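Cellulase (Uncultured bacterium, PDB 6XSO) probably hydrolyses internal beta-1,4 linkages of cellulose and related plant polysaccharides such as xylan, as a broad-specificity endoglucanase of glycoside hydrolase family 5, subfamily 4. Local coordinates at residues Y203-N207 with D249-V255; W135-D139 with M176-N181. The contacts are given in a common frame with arbitrary orientation. Residue numbers count along the deposited sequence, not the author numbering.

Interaction 1 of 2, residues Y203-N207 with D249-V255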
loop_
_atom_site.group_PDB
_atom_site.type_symbol
_atom_site.label_atom_id
_atom_site.label_comp_id
_atom_site.label_asym_id
_atom_site.label_seq_id
_atom_site.Cartn_x
_atom_site.Cartn_y
_atom_site.Cartn_z
ATOM N N TYR A 203 -4.540 3.780 -18.458
ATOM C CA TYR A 203 -4.684 2.361 -18.125
ATOM C C TYR A 203 -3.633 1.513 -18.825
ATOM O O TYR A 203 -3.146 0.537 -18.246
ATOM C CB TYR A 203 -6.122 1.887 -18.360
ATOM C CG TYR A 203 -7.106 2.673 -17.518
ATOM C CD1 TYR A 203 -7.001 2.716 -16.131
ATOM C CD2 TYR A 203 -8.130 3.378 -18.094
ATOM C CE1 TYR A 203 -7.883 3.450 -15.370
ATOM C CE2 TYR A 203 -9.019 4.111 -17.331
ATOM C CZ TYR A 203 -8.889 4.153 -15.963
ATOM O OH TYR A 203 -9.756 4.890 -15.188
ATOM N N ASN A 204 -3.225 1.882 -20.044
ATOM C CA ASN A 204 -2.092 1.195 -20.654
ATOM C C ASN A 204 -0.835 1.341 -19.796
ATOM O O ASN A 204 -0.047 0.392 -19.664
ATOM C CB ASN A 204 -1.815 1.762 -22.045
ATOM C CG ASN A 204 -2.795 1.264 -23.097
ATOM O OD1 ASN A 204 -3.665 0.427 -22.833
ATOM N ND2 ASN A 204 -2.667 1.796 -24.311
ATOM N N ALA A 205 -0.611 2.538 -19.239
ATOM C CA ALA A 205 0.566 2.775 -18.399
ATOM C C ALA A 205 0.494 1.995 -17.086
ATOM O O ALA A 205 1.481 1.380 -16.675
ATOM C CB ALA A 205 0.719 4.268 -18.111
ATOM N N ILE A 206 -0.661 2.038 -16.407
ATOM C CA ILE A 206 -0.844 1.230 -15.201
ATOM C C ILE A 206 -0.501 -0.218 -15.504
ATOM O O ILE A 206 0.249 -0.870 -14.770
ATOM C CB ILE A 206 -2.283 1.361 -14.665
ATOM C CG1 ILE A 206 -2.522 2.753 -14.077
ATOM C CG2 ILE A 206 -2.544 0.230 -13.637
ATOM C CD1 ILE A 206 -1.859 3.003 -12.758
ATOM N N ASN A 207 -1.077 -0.753 -16.577
ATOM C CA ASN A 207 -0.883 -2.162 -16.884
ATOM C C ASN A 207 0.555 -2.446 -17.279
ATOM O O ASN A 207 1.081 -3.501 -16.918
ATOM C CB ASN A 207 -1.864 -2.606 -17.959
ATOM C CG ASN A 207 -3.300 -2.556 -17.484
ATOM O OD1 ASN A 207 -3.574 -2.621 -16.275
ATOM N ND2 ASN A 207 -4.227 -2.441 -18.419
ATOM N N ASP A 249 -13.910 2.202 -13.925
ATOM C CA ASP A 249 -12.837 1.967 -14.889
ATOM C C ASP A 249 -11.502 1.595 -14.236
ATOM O O ASP A 249 -10.814 0.726 -14.787
ATOM C CB ASP A 249 -12.678 3.167 -15.837
ATOM C CG ASP A 249 -13.896 3.399 -16.746
ATOM O OD1 ASP A 249 -14.937 2.722 -16.615
ATOM O OD2 ASP A 249 -13.793 4.279 -17.626
ATOM N N PRO A 250 -11.070 2.189 -13.116
ATOM C CA PRO A 250 -9.824 1.709 -12.474
ATOM C C PRO A 250 -9.855 0.232 -12.123
ATOM O O PRO A 250 -8.803 -0.433 -12.104
ATOM C CB PRO A 250 -9.700 2.610 -11.235
ATOM C CG PRO A 250 -10.361 3.888 -11.679
ATOM C CD PRO A 250 -11.585 3.407 -12.463
ATOM N N LEU A 251 -11.036 -0.318 -11.864
ATOM C CA LEU A 251 -11.142 -1.737 -11.571
ATOM C C LEU A 251 -11.231 -2.574 -12.846
ATOM O O LEU A 251 -10.523 -3.575 -12.993
ATOM C CB LEU A 251 -12.376 -2.028 -10.705
ATOM C CG LEU A 251 -12.612 -1.221 -9.429
ATOM C CD1 LEU A 251 -13.741 -1.852 -8.616
ATOM C CD2 LEU A 251 -11.376 -1.098 -8.549
ATOM N N SER A 252 -12.094 -2.174 -13.776
ATOM C CA SER A 252 -12.356 -3.004 -14.936
ATOM C C SER A 252 -11.258 -2.925 -15.974
ATOM O O SER A 252 -11.154 -3.830 -16.807
ATOM C CB SER A 252 -13.669 -2.597 -15.596
ATOM O OG SER A 252 -13.556 -1.326 -16.218
ATOM N N LYS A 253 -10.451 -1.865 -15.952
ATOM C CA LYS A 253 -9.396 -1.673 -16.937
ATOM C C LYS A 253 -8.027 -2.119 -16.440
ATOM O O LYS A 253 -7.029 -1.941 -17.154
ATOM C CB LYS A 253 -9.349 -0.201 -17.371
ATOM C CG LYS A 253 -10.640 0.350 -17.948
ATOM C CD LYS A 253 -10.947 -0.185 -19.296
ATOM C CE LYS A 253 -12.212 0.480 -19.827
ATOM N NZ LYS A 253 -12.711 -0.236 -21.018
ATOM N N LEU A 254 -7.951 -2.696 -15.246
ATOM C CA LEU A 254 -6.708 -3.271 -14.749
ATOM C C LEU A 254 -6.522 -4.650 -15.362
ATOM O O LEU A 254 -7.457 -5.456 -15.391
ATOM C CB LEU A 254 -6.770 -3.388 -13.221
ATOM C CG LEU A 254 -5.515 -3.934 -12.561
ATOM C CD1 LEU A 254 -4.304 -3.032 -12.808
ATOM C CD2 LEU A 254 -5.680 -4.121 -11.071
ATOM N N VAL A 255 -5.324 -4.910 -15.881
ATOM C CA VAL A 255 -4.978 -6.198 -16.462
ATOM C C VAL A 255 -3.956 -6.858 -15.549
ATOM O O VAL A 255 -2.896 -6.277 -15.257
ATOM C CB VAL A 255 -4.443 -6.051 -17.894
ATOM C CG1 VAL A 255 -3.828 -7.375 -18.346
ATOM C CG2 VAL A 255 -5.537 -5.597 -18.846
HETATM O O HOH W 1 -0.534 -5.795 -16.657
#
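The ring of Tyr203 lies face-on over the CB methylene of Lys253, a CH-pi contact in which CB sits 3.9 Å from the ring centroid and 21° off its normal. This joins two outer parts of the (beta/alpha)8 barrel: helix 196-219, which follows the fourth strand, and the short helix 249-252 with its exit turn, between the fifth strand and the sixth. Tyrosine suits the place because its flat ring offers a face to Lys253 and the first turn of the short helix, while the hydroxyl at its tip hydrogen-bonds to the backbone N of Ala186. OH reaches the start of the short helix, 3.5 Å from CB of Asp249 and 3.6 Å from CD of Pro250. Lysine can serve on the exposed side because its first methylenes lie against the ring while the charged end leads away. One turn along the long helix, Asn207 offers its amide to a backbone edge. Leu254 is extended, so Lys253 O and Val255 N face the same way; Asn207 OD1 accepts from Val255 N at 2.9 Å and Asn207 ND2 donates to Lys253 O at 3.1 Å, both nearly straight. Asparagine, carrying a donor and an acceptor side by side, satisfies both groups where the chain leaves its helix. On the inner side CG2 of Ile206 packs 3.8 Å from CD1 of Leu254, whose side chain also touches Phe297 of helix 279-298. Beyond the amide, water 1 donates to both Asn207 O and Val255 O, each 2.8 Å from the water oxygen.

Interaction 2 of 2, residues W135-D139 with M176-N181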
loop_
_atom_site.group_PDB
_atom_site.type_symbol
_atom_site.label_atom_id
_atom_site.label_comp_id
_atom_site.label_asym_id
_atom_site.label_seq_id
_atom_site.Cartn_x
_atom_site.Cartn_y
_atom_site.Cartn_z
ATOM N N TRP A 135 7.586 11.115 -10.574
ATOM C CA TRP A 135 8.227 10.635 -11.791
ATOM C C TRP A 135 7.527 9.436 -12.416
ATOM O O TRP A 135 7.697 9.209 -13.622
ATOM C CB TRP A 135 9.723 10.362 -11.584
ATOM C CG TRP A 135 10.115 9.234 -10.696
ATOM C CD1 TRP A 135 10.221 9.260 -9.342
ATOM C CD2 TRP A 135 10.511 7.914 -11.103
ATOM N NE1 TRP A 135 10.631 8.031 -8.866
ATOM C CE2 TRP A 135 10.838 7.200 -9.938
ATOM C CE3 TRP A 135 10.619 7.269 -12.340
ATOM C CZ2 TRP A 135 11.256 5.871 -9.970
ATOM C CZ3 TRP A 135 11.034 5.951 -12.369
ATOM C CH2 TRP A 135 11.357 5.271 -11.190
ATOM N N ILE A 136 6.753 8.680 -11.639
ATOM C CA ILE A 136 5.995 7.543 -12.148
ATOM C C ILE A 136 4.569 8.040 -12.376
ATOM O O ILE A 136 3.862 8.357 -11.416
ATOM C CB ILE A 136 6.021 6.348 -11.190
ATOM C CG1 ILE A 136 7.462 5.923 -10.914
ATOM C CG2 ILE A 136 5.202 5.194 -11.763
ATOM C CD1 ILE A 136 7.577 4.860 -9.841
ATOM N N LYS A 137 4.147 8.125 -13.631
ATOM C CA LYS A 137 2.815 8.616 -13.960
ATOM C C LYS A 137 2.067 7.629 -14.846
ATOM O O LYS A 137 2.662 6.936 -15.680
ATOM C CB LYS A 137 2.876 9.965 -14.679
ATOM C CG LYS A 137 3.588 11.050 -13.884
ATOM C CD LYS A 137 3.289 12.415 -14.475
ATOM C CE LYS A 137 3.917 13.557 -13.717
ATOM N NZ LYS A 137 3.451 13.617 -12.310
ATOM N N ALA A 138 0.743 7.603 -14.669
ATOM C CA ALA A 138 -0.150 6.780 -15.484
ATOM C C ALA A 138 -0.378 7.510 -16.799
ATOM O O ALA A 138 -1.407 8.149 -17.037
ATOM C CB ALA A 138 -1.454 6.505 -14.744
ATOM N N ASP A 139 0.641 7.430 -17.647
ATOM C CA ASP A 139 0.703 8.117 -18.928
ATOM C C ASP A 139 1.625 7.245 -19.760
ATOM O O ASP A 139 2.723 6.925 -19.294
ATOM C CB ASP A 139 1.284 9.510 -18.757
ATOM C CG ASP A 139 1.427 10.246 -20.072
ATOM O OD1 ASP A 139 2.339 9.915 -20.876
ATOM O OD2 ASP A 139 0.607 11.150 -20.346
ATOM N N MET A 176 -0.736 6.038 -8.504
ATOM C CA MET A 176 -0.251 6.556 -9.775
ATOM C C MET A 176 -1.389 7.280 -10.488
ATOM O O MET A 176 -2.472 6.715 -10.687
ATOM C CB MET A 176 0.259 5.409 -10.655
ATOM C CG MET A 176 1.164 5.902 -11.753
ATOM S SD MET A 176 1.552 4.715 -13.041
ATOM C CE MET A 176 2.079 3.275 -12.126
ATOM N N LEU A 177 -1.129 8.517 -10.900
ATOM C CA LEU A 177 -2.115 9.385 -11.532
ATOM C C LEU A 177 -1.663 9.748 -12.939
ATOM O O LEU A 177 -0.485 9.623 -13.289
ATOM C CB LEU A 177 -2.293 10.681 -10.728
ATOM C CG LEU A 177 -2.474 10.548 -9.217
ATOM C CD1 LEU A 177 -2.669 11.908 -8.561
ATOM C CD2 LEU A 177 -3.632 9.620 -8.879
ATOM N N ASP A 178 -2.620 10.209 -13.747
ATOM C CA ASP A 178 -2.330 10.712 -15.084
ATOM C C ASP A 178 -1.605 12.049 -14.974
ATOM O O ASP A 178 -1.326 12.556 -13.885
ATOM C CB ASP A 178 -3.613 10.762 -15.919
ATOM C CG ASP A 178 -4.629 11.759 -15.396
ATOM O OD1 ASP A 178 -4.251 12.684 -14.649
ATOM O OD2 ASP A 178 -5.823 11.620 -15.743
ATOM N N LYS A 179 -1.261 12.623 -16.129
ATOM C CA LYS A 179 -0.501 13.861 -16.108
ATOM C C LYS A 179 -1.321 15.048 -15.648
ATOM O O LYS A 179 -0.744 16.120 -15.433
ATOM C CB LYS A 179 0.107 14.151 -17.489
ATOM C CG LYS A 179 -0.843 14.623 -18.555
ATOM C CD LYS A 179 -0.130 14.819 -19.877
ATOM C CE LYS A 179 -1.108 15.123 -20.976
ATOM N NZ LYS A 179 -0.398 15.310 -22.287
ATOM N N LEU A 180 -2.636 14.882 -15.512
ATOM C CA LEU A 180 -3.529 15.898 -14.976
ATOM C C LEU A 180 -3.760 15.717 -13.488
ATOM O O LEU A 180 -4.523 16.486 -12.900
ATOM C CB LEU A 180 -4.884 15.823 -15.682
ATOM C CG LEU A 180 -4.831 15.762 -17.210
ATOM C CD1 LEU A 180 -6.223 15.498 -17.768
ATOM C CD2 LEU A 180 -4.253 17.024 -17.809
ATOM N N ASN A 181 -3.113 14.715 -12.884
ATOM C CA ASN A 181 -3.249 14.417 -11.466
ATOM C C ASN A 181 -4.695 14.096 -11.111
ATOM O O ASN A 181 -5.195 14.480 -10.052
ATOM C CB ASN A 181 -2.670 15.550 -10.625
ATOM C CG ASN A 181 -1.210 15.785 -10.938
ATOM O OD1 ASN A 181 -0.376 14.920 -10.684
ATOM N ND2 ASN A 181 -0.899 16.933 -11.548
HETATM O O HOH W 2 1.568 9.709 -10.443
HETATM O O HOH W 3 0.807 12.373 -11.797
HETATM O O HOH W 4 -1.597 11.335 -18.677
#
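Two irregular loops meet here through one direct hydrogen bond, made at a tight inverse gamma turn centred on Ala138, while three waters fill remaining polar gaps. The turn, whose own bond from Asp139 N to Lys137 O is weak at 2.9 Å, presents Ala138 to the other loop: Ala138 N donates to Leu177 O at a short 2.7 Å, and Ala138 O receives a CA-H...O contact from Asp178 CA at 3.4 Å. The CA atoms of Ala138 and Asp178 are 4.5 Å apart, which alanine's small side chain permits. Met176 fills the buried side with its flexible thioether, its SD 3.9 Å from CB of Ala138 and its CE 3.7 Å from CG2 of Ile136. Water 2 accepts from Leu177 N at 3.0 Å and lies 2.8 Å from Ile136 O; water 4 accepts a hydrogen bond from Lys179 N (2.9 Å) and donates to Asp139 OD2 (2.8 Å). Lys137 NZ donates to water 3 (3.0 Å), which lies 3.0 Å from Asn181 OD1, an acceptor for Asp128 N too; the charge of Lys137 is met by a salt bridge to Asp128. Asp139, through OD1, caps helix 140-161 at the N of Asn142. The other loop reverses in a type I turn from Asp178 to Asn181, closed by Asn181 N to Asp178 O at 3.0 Å; Asp178 OD2 bonds Ser187 N and Ser182 OG. Such pairing of neighbouring loops after the third and fourth strands belongs to the C-terminal rim of a (beta/alpha)8 barrel, the end that in this family holds the catalytic cleft.

Overall arrangement
Helix 196-219 supplies one side of interaction 1 and also packs against the loops of interaction 2; the two centres are 13 Å apart. Interaction 1 is only partly buried, with Lys253 and Val255 exposed; interaction 2, more fully buried, joins the loops after the third and fourth strands. Ile206 belongs to both neighbourhoods: its CD1 lies 3.8 Å from SD of Met176, and its CG1 4.0 Å from CB of Ala138. In 203-207 with 249-255, side chains of the long helix meet the backbone and side chains of the short helix and its exit turn, whereas the polar links between 135-139 and 176-181 are one backbone hydrogen bond and waters, beside the apolar packing of Met176.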